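Local coordinates for protein thiamine pyrophosphokinase (Saccharomyces cerevisiae, PDB 1IG0) that transfers a pyrophosphate group from ATP to thiamine, making thiamine diphosphate and AMP, as the only yeast enzyme able to do so, at residues I19-I31 with L226-D240. Numbering follows the deposited sequence.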
loop_
_atom_site.group_PDB
_atom_site.type_symbol
_atom_site.label_atom_id
_atom_site.label_comp_id
_atom_site.label_asym_id
_atom_site.label_seq_id
_atom_site.Cartn_x
_atom_site.Cartn_y
_atom_site.Cartn_z
ATOM N N ILE B 19 -33.501 -3.318 -1.374
ATOM C CA ILE B 19 -32.352 -2.429 -1.448
ATOM C C ILE B 19 -32.458 -1.311 -2.476
ATOM O O ILE B 19 -33.264 -1.363 -3.406
ATOM C CB ILE B 19 -31.080 -3.226 -1.767
ATOM C CG1 ILE B 19 -31.200 -3.839 -3.165
ATOM C CG2 ILE B 19 -30.879 -4.324 -0.734
ATOM C CD1 ILE B 19 -29.908 -4.424 -3.701
ATOM N N ASN B 20 -31.609 -0.304 -2.308
ATOM C CA ASN B 20 -31.584 0.832 -3.212
ATOM C C ASN B 20 -30.201 1.031 -3.815
ATOM O O ASN B 20 -29.211 1.209 -3.103
ATOM C CB ASN B 20 -32.034 2.094 -2.478
ATOM C CG ASN B 20 -33.499 2.048 -2.094
ATOM O OD1 ASN B 20 -34.377 2.000 -2.956
ATOM N ND2 ASN B 20 -33.770 2.058 -0.795
ATOM N N ILE B 21 -30.151 0.990 -5.141
ATOM C CA ILE B 21 -28.916 1.156 -5.888
ATOM C C ILE B 21 -28.712 2.622 -6.219
ATOM O O ILE B 21 -29.487 3.231 -6.955
ATOM C CB ILE B 21 -28.963 0.333 -7.186
ATOM C CG1 ILE B 21 -29.157 -1.145 -6.834
ATOM C CG2 ILE B 21 -27.687 0.534 -7.989
ATOM C CD1 ILE B 21 -29.518 -2.023 -8.017
ATOM N N ARG B 22 -27.651 3.184 -5.670
ATOM C CA ARG B 22 -27.346 4.575 -5.890
ATOM C C ARG B 22 -26.347 4.828 -7.012
ATOM O O ARG B 22 -26.220 5.947 -7.497
ATOM C CB ARG B 22 -26.807 5.154 -4.609
ATOM C CG ARG B 22 -26.532 6.598 -4.735
ATOM C CD ARG B 22 -25.614 7.005 -3.617
ATOM N NE ARG B 22 -25.296 8.436 -3.584
ATOM C CZ ARG B 22 -24.535 9.026 -2.669
ATOM N NH1 ARG B 22 -24.004 8.317 -1.690
ATOM N NH2 ARG B 22 -24.278 10.325 -2.760
ATOM N N ASN B 23 -25.620 3.782 -7.385
ATOM C CA ASN B 23 -24.634 3.862 -8.446
ATOM C C ASN B 23 -24.360 2.509 -9.080
ATOM O O ASN B 23 -24.265 1.505 -8.357
ATOM C CB ASN B 23 -23.313 4.437 -7.925
ATOM C CG ASN B 23 -23.437 5.873 -7.495
ATOM O OD1 ASN B 23 -23.685 6.759 -8.310
ATOM N ND2 ASN B 23 -23.275 6.114 -6.201
ATOM N N LYS B 24 -24.277 2.475 -10.421
ATOM C CA LYS B 24 -23.953 1.247 -11.169
ATOM C C LYS B 24 -22.672 1.479 -11.969
ATOM O O LYS B 24 -22.446 2.559 -12.523
ATOM C CB LYS B 24 -25.076 0.848 -12.135
ATOM C CG LYS B 24 -26.260 0.197 -11.457
ATOM C CD LYS B 24 -27.216 -0.302 -12.522
ATOM C CE LYS B 24 -28.405 -1.061 -11.957
ATOM N NZ LYS B 24 -29.232 -1.717 -13.018
ATOM N N MET B 25 -21.823 0.466 -12.012
ATOM C CA MET B 25 -20.581 0.569 -12.764
ATOM C C MET B 25 -20.084 -0.791 -13.234
ATOM O O MET B 25 -20.258 -1.794 -12.546
ATOM C CB MET B 25 -19.492 1.239 -11.926
ATOM C CG MET B 25 -19.153 0.483 -10.664
ATOM S SD MET B 25 -17.396 0.143 -10.485
ATOM C CE MET B 25 -17.284 -1.476 -11.243
ATOM N N ASN B 26 -19.471 -0.822 -14.413
ATOM C CA ASN B 26 -18.937 -2.062 -14.964
ATOM C C ASN B 26 -17.421 -1.999 -14.815
ATOM O O ASN B 26 -16.810 -0.973 -15.108
ATOM C CB ASN B 26 -19.321 -2.200 -16.440
ATOM C CG ASN B 26 -19.055 -3.592 -16.987
ATOM O OD1 ASN B 26 -17.916 -4.059 -17.004
ATOM N ND2 ASN B 26 -20.110 -4.262 -17.437
ATOM N N LEU B 27 -16.818 -3.091 -14.354
ATOM C CA LEU B 27 -15.373 -3.138 -14.152
ATOM C C LEU B 27 -14.556 -2.760 -15.382
ATOM O O LEU B 27 -13.520 -2.107 -15.264
ATOM C CB LEU B 27 -14.955 -4.529 -13.666
ATOM C CG LEU B 27 -15.358 -4.881 -12.231
ATOM C CD1 LEU B 27 -14.947 -6.309 -11.919
ATOM C CD2 LEU B 27 -14.696 -3.909 -11.264
ATOM N N LYS B 28 -15.018 -3.165 -16.560
ATOM C CA LYS B 28 -14.306 -2.859 -17.796
ATOM C C LYS B 28 -14.207 -1.364 -18.071
ATOM O O LYS B 28 -13.233 -0.896 -18.662
ATOM C CB LYS B 28 -14.986 -3.543 -18.983
ATOM C CG LYS B 28 -14.741 -5.037 -19.055
ATOM C CD LYS B 28 -15.531 -5.667 -20.186
ATOM C CE LYS B 28 -15.245 -7.154 -20.288
ATOM N NZ LYS B 28 -16.196 -7.831 -21.207
ATOM N N GLU B 29 -15.215 -0.616 -17.635
ATOM C CA GLU B 29 -15.251 0.823 -17.858
ATOM C C GLU B 29 -14.142 1.561 -17.115
ATOM O O GLU B 29 -13.836 2.712 -17.428
ATOM C CB GLU B 29 -16.621 1.371 -17.456
ATOM C CG GLU B 29 -17.774 0.556 -18.025
ATOM C CD GLU B 29 -19.129 1.175 -17.760
ATOM O OE1 GLU B 29 -19.405 1.540 -16.597
ATOM O OE2 GLU B 29 -19.923 1.286 -18.719
ATOM N N LEU B 30 -13.540 0.898 -16.132
ATOM C CA LEU B 30 -12.452 1.499 -15.368
ATOM C C LEU B 30 -11.219 1.599 -16.257
ATOM O O LEU B 30 -10.370 2.470 -16.068
ATOM C CB LEU B 30 -12.118 0.645 -14.139
ATOM C CG LEU B 30 -13.167 0.529 -13.027
ATOM C CD1 LEU B 30 -12.732 -0.531 -12.028
ATOM C CD2 LEU B 30 -13.348 1.872 -12.338
ATOM N N ILE B 31 -11.136 0.699 -17.232
ATOM C CA ILE B 31 -10.011 0.650 -18.157
ATOM C C ILE B 31 -10.376 1.182 -19.539
ATOM O O ILE B 31 -9.570 1.849 -20.188
ATOM C CB ILE B 31 -9.499 -0.796 -18.316
ATOM C CG1 ILE B 31 -9.097 -1.355 -16.949
ATOM C CG2 ILE B 31 -8.315 -0.834 -19.275
ATOM C CD1 ILE B 31 -8.777 -2.838 -16.961
ATOM N N LEU B 226 -6.739 -3.522 -9.476
ATOM C CA LEU B 226 -7.443 -2.374 -10.010
ATOM C C LEU B 226 -7.889 -1.805 -8.668
ATOM O O LEU B 226 -8.513 -2.507 -7.868
ATOM C CB LEU B 226 -8.661 -2.785 -10.840
ATOM C CG LEU B 226 -8.423 -3.213 -12.289
ATOM C CD1 LEU B 226 -9.753 -3.574 -12.934
ATOM C CD2 LEU B 226 -7.756 -2.080 -13.054
ATOM N N ILE B 227 -7.538 -0.557 -8.397
ATOM C CA ILE B 227 -7.894 0.053 -7.126
ATOM C C ILE B 227 -8.696 1.306 -7.405
ATOM O O ILE B 227 -8.244 2.191 -8.130
ATOM C CB ILE B 227 -6.625 0.405 -6.325
ATOM C CG1 ILE B 227 -5.739 -0.839 -6.196
ATOM C CG2 ILE B 227 -7.000 0.935 -4.946
ATOM C CD1 ILE B 227 -4.356 -0.561 -5.628
ATOM N N PHE B 228 -9.892 1.373 -6.833
ATOM C CA PHE B 228 -10.762 2.517 -7.048
ATOM C C PHE B 228 -11.702 2.756 -5.876
ATOM O O PHE B 228 -11.769 1.952 -4.947
ATOM C CB PHE B 228 -11.559 2.307 -8.336
ATOM C CG PHE B 228 -12.335 1.023 -8.362
ATOM C CD1 PHE B 228 -13.691 1.008 -8.058
ATOM C CD2 PHE B 228 -11.704 -0.177 -8.677
ATOM C CE1 PHE B 228 -14.410 -0.187 -8.067
ATOM C CE2 PHE B 228 -12.415 -1.375 -8.687
ATOM C CZ PHE B 228 -13.770 -1.379 -8.382
ATOM N N LEU B 229 -12.434 3.863 -5.925
ATOM C CA LEU B 229 -13.347 4.202 -4.845
ATOM C C LEU B 229 -14.783 3.775 -5.101
ATOM O O LEU B 229 -15.291 3.879 -6.219
ATOM C CB LEU B 229 -13.294 5.708 -4.571
ATOM C CG LEU B 229 -14.062 6.222 -3.349
ATOM C CD1 LEU B 229 -13.363 7.446 -2.784
ATOM C CD2 LEU B 229 -15.498 6.538 -3.730
ATOM N N ILE B 230 -15.419 3.282 -4.043
ATOM C CA ILE B 230 -16.806 2.845 -4.082
ATOM C C ILE B 230 -17.634 3.859 -3.293
ATOM O O ILE B 230 -17.429 4.040 -2.092
ATOM C CB ILE B 230 -16.961 1.445 -3.438
ATOM C CG1 ILE B 230 -16.356 0.381 -4.358
ATOM C CG2 ILE B 230 -18.426 1.157 -3.141
ATOM C CD1 ILE B 230 -17.026 0.289 -5.714
ATOM N N LYS B 231 -18.557 4.531 -3.973
ATOM C CA LYS B 231 -19.402 5.522 -3.319
ATOM C C LYS B 231 -20.341 4.866 -2.309
ATOM O O LYS B 231 -20.793 3.735 -2.491
ATOM C CB LYS B 231 -20.218 6.298 -4.356
ATOM C CG LYS B 231 -19.397 7.200 -5.279
ATOM C CD LYS B 231 -19.278 8.633 -4.761
ATOM C CE LYS B 231 -18.067 8.861 -3.859
ATOM N NZ LYS B 231 -18.011 10.270 -3.339
ATOM N N LYS B 232 -20.626 5.600 -1.243
ATOM C CA LYS B 232 -21.494 5.148 -0.163
ATOM C C LYS B 232 -22.948 4.957 -0.591
ATOM O O LYS B 232 -23.351 5.374 -1.674
ATOM C CB LYS B 232 -21.456 6.179 0.964
ATOM C CG LYS B 232 -21.883 7.563 0.483
ATOM C CD LYS B 232 -21.851 8.614 1.577
ATOM C CE LYS B 232 -22.285 9.960 1.014
ATOM N NZ LYS B 232 -22.333 11.028 2.045
ATOM N N ASN B 233 -23.719 4.318 0.283
ATOM C CA ASN B 233 -25.148 4.095 0.082
ATOM C C ASN B 233 -25.619 3.156 -1.027
ATOM O O ASN B 233 -26.769 3.237 -1.460
ATOM C CB ASN B 233 -25.837 5.449 -0.067
ATOM C CG ASN B 233 -25.711 6.301 1.181
ATOM O OD1 ASN B 233 -25.793 7.526 1.116
ATOM N ND2 ASN B 233 -25.521 5.656 2.329
ATOM N N GLY B 234 -24.749 2.265 -1.490
ATOM C CA GLY B 234 -25.170 1.319 -2.508
ATOM C C GLY B 234 -24.599 1.471 -3.901
ATOM O O GLY B 234 -25.030 2.331 -4.667
ATOM N N THR B 235 -23.634 0.619 -4.231
ATOM C CA THR B 235 -23.000 0.628 -5.543
ATOM C C THR B 235 -23.060 -0.775 -6.124
ATOM O O THR B 235 -22.681 -1.745 -5.467
ATOM C CB THR B 235 -21.519 1.061 -5.462
ATOM O OG1 THR B 235 -21.438 2.444 -5.097
ATOM C CG2 THR B 235 -20.832 0.863 -6.803
ATOM N N LEU B 236 -23.546 -0.881 -7.356
ATOM C CA LEU B 236 -23.646 -2.171 -8.017
ATOM C C LEU B 236 -22.501 -2.349 -9.004
ATOM O O LEU B 236 -22.396 -1.613 -9.987
ATOM C CB LEU B 236 -24.980 -2.294 -8.758
ATOM C CG LEU B 236 -25.219 -3.632 -9.467
ATOM C CD1 LEU B 236 -25.423 -4.729 -8.431
ATOM C CD2 LEU B 236 -26.433 -3.525 -10.375
ATOM N N ILE B 237 -21.640 -3.322 -8.728
ATOM C CA ILE B 237 -20.511 -3.617 -9.599
ATOM C C ILE B 237 -20.958 -4.667 -10.610
ATOM O O ILE B 237 -21.400 -5.754 -10.237
ATOM C CB ILE B 237 -19.319 -4.164 -8.793
ATOM C CG1 ILE B 237 -18.873 -3.126 -7.762
ATOM C CG2 ILE B 237 -18.174 -4.522 -9.733
ATOM C CD1 ILE B 237 -17.834 -3.633 -6.804
ATOM N N GLU B 238 -20.848 -4.336 -11.892
ATOM C CA GLU B 238 -21.259 -5.255 -12.945
ATOM C C GLU B 238 -20.076 -5.829 -13.713
ATOM O O GLU B 238 -19.031 -5.190 -13.844
ATOM C CB GLU B 238 -22.210 -4.544 -13.911
ATOM C CG GLU B 238 -23.470 -4.015 -13.248
ATOM C CD GLU B 238 -24.448 -3.428 -14.244
ATOM O OE1 GLU B 238 -24.812 -4.132 -15.209
ATOM O OE2 GLU B 238 -24.859 -2.264 -14.062
ATOM N N TYR B 239 -20.246 -7.048 -14.211
ATOM C CA TYR B 239 -19.201 -7.713 -14.973
ATOM C C TYR B 239 -19.732 -8.864 -15.810
ATOM O O TYR B 239 -20.663 -9.564 -15.411
ATOM C CB TYR B 239 -18.101 -8.220 -14.031
ATOM C CG TYR B 239 -18.610 -8.934 -12.796
ATOM C CD1 TYR B 239 -19.105 -10.240 -12.862
ATOM C CD2 TYR B 239 -18.607 -8.296 -11.555
ATOM C CE1 TYR B 239 -19.584 -10.891 -11.717
ATOM C CE2 TYR B 239 -19.082 -8.934 -10.407
ATOM C CZ TYR B 239 -19.568 -10.230 -10.493
ATOM O OH TYR B 239 -20.041 -10.854 -9.357
ATOM N N ASP B 240 -19.148 -9.036 -16.991
ATOM C CA ASP B 240 -19.530 -10.127 -17.870
ATOM C C ASP B 240 -18.922 -11.381 -17.252
ATOM O O ASP B 240 -17.745 -11.393 -16.887
ATOM C CB ASP B 240 -18.972 -9.904 -19.277
ATOM C CG ASP B 240 -19.007 -11.159 -20.123
ATOM O OD1 ASP B 240 -17.930 -11.747 -20.360
ATOM O OD2 ASP B 240 -20.110 -11.565 -20.544
HETATM O O HOH W 1 -17.693 -6.895 -18.135
HETATM O O HOH W 2 -22.889 -2.961 -17.007
HETATM O O HOH W 3 -16.379 -10.219 -22.087
#
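M25, on strand 23-26, and L27, just past its end, turn their side chains to I237 and F228 in the apolar layer of a beta sandwich. This illustrates how an edge strand, paired in parallel with strand 235-238, can also send side chains across to strand 225-230 of the other sheet. The methionine leaves its backbone with CG lodged between N and C (chi1 61°) and then bends, which lays CE against CG2 of I237 at 3.5 Å and brings SD obliquely to the F228 ring, 4.8 Å from its centroid, a Met-aromatic contact. L30, a few residues past the strand, sets CD1 over one face of the same ring in a CH-pi contact, 3.7 Å from the centroid, while L27 CD2 approaches CZ obliquely. Because F228 belongs to the larger sheet, these side chains bridge both layers; L306 of that sheet touches F228 and I237.

A backbone ladder joins the parallel pair, L236 N giving to N23 O at 2.7 Å and M25 O taking E238 N. On the opposite face, K24 runs extended alongside L236, its CE 3.5 Å from CD2, and crosses the E238 carboxylate without forming a salt bridge. N26 OD1 takes the backbone N-H of K28 on a lone pair, an Asx turn, and also a water that accepts from D240 N; a second water accepts from ND2 and gives a weak bond to E238 OE1. A leucine here would probably leave K28 N without its turn acceptor and break both water bridges. At the other end, R22 NH1 donates to K232 O from above the carbonyl plane. The chemistry thus divides: backbone bonds fix the register, apolar contacts on the M25 face join the sheets, and the K24 face adds water-mediated links and nearby charges short of a salt bridge.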